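Chromosome replication initiation protein (Geobacillus kaustophilus, PDB 2VN2) probably takes part in the initiation of chromosome replication as a component of the bacterial primosome, and binds magnesium through its N-terminal domain. Local coordinates at residues I15-L20 with L37-Q42. Residues are numbered along the deposited sequence; the frame is centred on the assembly and turned at random.
Sequences IAVPKL and LLLHMQ
Strand 15-18 runs across helix 37-42 at 138° between their chain directions, the two axes coming within 9.5 Å, so that an oblique strand lies over one flank of the helix. Gln42 has CG anti to its backbone N (chi1 -175°) and an extended chain, and its amide meets Ile15 tip to tip. OE1 lies 3.5 Å from CG2 of Ile15, while NE2 is 3.8 Å from CG1 of the same residue; no hydrogen bond crosses between the segments here, and NE2 is hydrogen-bonded to Glu46 in the same chain. An alanine in place of Gln42, without the amide that bonds Glu46, would probably leave Ile15 less well covered by the helix. One turn earlier, Leu39 crosses Val17 at about a right angle, its branched end set around CG2 of Val17, with CD1 4.0 Å from that methyl. One half of the interface is thus branched aliphatic packing, the other an amide against a methylene and a methyl. The strand pairs antiparallel with that of a second subunit, whose own Val17 packs on Val17. The sheet so formed spans the subunit interface, and helix 32-45 packs against it, joining the winged-helix-like body of the DnaD N-terminal domain to its oligomer interface.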
loop_
_atom_site.group_PDB
_atom_site.type_symbol
_atom_site.label_atom_id
_atom_site.label_comp_id
_atom_site.label_asym_id
_atom_site.label_seq_id
_atom_site.Cartn_x
_atom_site.Cartn_y
_atom_site.Cartn_z
ATOM N N ILE A 15 2.597 -3.185 -3.634
ATOM C CA ILE A 15 1.672 -4.183 -3.071
ATOM C C ILE A 15 1.531 -3.755 -1.593
ATOM O O ILE A 15 2.535 -3.415 -0.922
ATOM C CB ILE A 15 2.176 -5.648 -3.375
ATOM C CG1 ILE A 15 1.376 -6.243 -4.535
ATOM C CG2 ILE A 15 1.870 -6.717 -2.334
ATOM C CD1 ILE A 15 2.121 -6.246 -5.844
ATOM N N ALA A 16 0.286 -3.614 -1.133
ATOM C CA ALA A 16 0.018 -3.254 0.243
ATOM C C ALA A 16 -0.114 -4.564 0.993
ATOM O O ALA A 16 -1.073 -5.311 0.683
ATOM C CB ALA A 16 -1.248 -2.464 0.365
ATOM N N VAL A 17 0.830 -4.849 1.923
ATOM C CA VAL A 17 0.825 -6.060 2.678
ATOM C C VAL A 17 0.207 -5.792 4.059
ATOM O O VAL A 17 0.805 -5.123 4.902
ATOM C CB VAL A 17 2.234 -6.547 2.865
ATOM C CG1 VAL A 17 2.315 -7.727 3.825
ATOM C CG2 VAL A 17 2.793 -6.994 1.485
ATOM N N PRO A 18 -0.993 -6.348 4.326
ATOM C CA PRO A 18 -1.568 -6.028 5.624
ATOM C C PRO A 18 -0.719 -6.468 6.795
ATOM O O PRO A 18 -0.274 -7.564 6.824
ATOM C CB PRO A 18 -2.914 -6.816 5.671
ATOM C CG PRO A 18 -3.130 -7.282 4.115
ATOM C CD PRO A 18 -1.815 -7.228 3.450
ATOM N N LYS A 19 -0.577 -5.608 7.772
ATOM C CA LYS A 19 0.081 -5.859 8.999
ATOM C C LYS A 19 -0.486 -6.959 9.849
ATOM O O LYS A 19 0.255 -7.571 10.618
ATOM C CB LYS A 19 0.144 -4.573 9.804
ATOM C CG LYS A 19 1.252 -3.657 9.298
ATOM C CD LYS A 19 1.283 -2.307 10.052
ATOM C CE LYS A 19 2.185 -1.382 9.267
ATOM N NZ LYS A 19 2.404 -0.152 9.905
ATOM N N LEU A 20 -1.780 -7.218 9.691
ATOM C CA LEU A 20 -2.426 -8.320 10.347
ATOM C C LEU A 20 -1.984 -9.637 9.703
ATOM O O LEU A 20 -1.788 -10.599 10.404
ATOM C CB LEU A 20 -3.957 -8.169 10.213
ATOM C CG LEU A 20 -4.647 -7.053 10.962
ATOM C CD1 LEU A 20 -6.161 -7.109 10.529
ATOM C CD2 LEU A 20 -4.490 -7.225 12.500
ATOM N N LEU A 37 4.874 -16.104 -1.864
ATOM C CA LEU A 37 4.137 -16.653 -3.031
ATOM C C LEU A 37 2.772 -15.928 -3.154
ATOM O O LEU A 37 2.362 -15.533 -4.246
ATOM C CB LEU A 37 3.978 -18.215 -2.989
ATOM C CG LEU A 37 3.155 -18.858 -4.161
ATOM C CD1 LEU A 37 3.359 -20.303 -4.190
ATOM C CD2 LEU A 37 1.627 -18.681 -3.893
ATOM N N LEU A 38 2.095 -15.747 -2.041
ATOM C CA LEU A 38 0.794 -15.038 -1.959
ATOM C C LEU A 38 0.935 -13.595 -2.487
ATOM O O LEU A 38 0.050 -13.058 -3.219
ATOM C CB LEU A 38 0.355 -15.031 -0.449
ATOM C CG LEU A 38 -0.160 -16.380 0.057
ATOM C CD1 LEU A 38 -0.581 -16.297 1.540
ATOM C CD2 LEU A 38 -1.276 -17.047 -0.869
ATOM N N LEU A 39 2.055 -12.946 -2.114
ATOM C CA LEU A 39 2.397 -11.531 -2.634
ATOM C C LEU A 39 2.577 -11.646 -4.062
ATOM O O LEU A 39 1.994 -10.831 -4.780
ATOM C CB LEU A 39 3.721 -10.965 -2.048
ATOM C CG LEU A 39 3.610 -10.319 -0.633
ATOM C CD1 LEU A 39 2.431 -10.769 0.293
ATOM C CD2 LEU A 39 4.966 -10.222 0.198
ATOM N N HIS A 40 3.394 -12.630 -4.560
ATOM C CA HIS A 40 3.452 -12.664 -6.093
ATOM C C HIS A 40 2.031 -12.873 -6.708
ATOM O O HIS A 40 1.731 -12.231 -7.716
ATOM C CB HIS A 40 4.405 -13.645 -6.732
ATOM C CG HIS A 40 5.850 -13.416 -6.423
ATOM N ND1 HIS A 40 6.608 -12.438 -7.019
ATOM C CD2 HIS A 40 6.676 -14.060 -5.568
ATOM C CE1 HIS A 40 7.839 -12.483 -6.543
ATOM N NE2 HIS A 40 7.900 -13.459 -5.659
ATOM N N MET A 41 1.192 -13.770 -6.159
ATOM C CA MET A 41 -0.157 -13.933 -6.709
ATOM C C MET A 41 -0.908 -12.678 -6.618
ATOM O O MET A 41 -1.492 -12.359 -7.575
ATOM C CB MET A 41 -1.055 -15.002 -6.099
ATOM C CG MET A 41 -0.530 -16.524 -6.247
ATOM S SD MET A 41 -1.414 -17.701 -5.083
ATOM C CE MET A 41 -2.966 -16.953 -5.274
ATOM N N GLN A 42 -0.897 -11.957 -5.499
ATOM C CA GLN A 42 -1.627 -10.656 -5.439
ATOM C C GLN A 42 -1.220 -9.734 -6.608
ATOM O O GLN A 42 -2.034 -9.125 -7.289
ATOM C CB GLN A 42 -1.400 -9.932 -4.125
ATOM C CG GLN A 42 -2.254 -8.651 -3.993
ATOM C CD GLN A 42 -1.810 -7.791 -2.797
ATOM O OE1 GLN A 42 -1.208 -8.314 -1.783
ATOM N NE2 GLN A 42 -2.035 -6.434 -2.908
#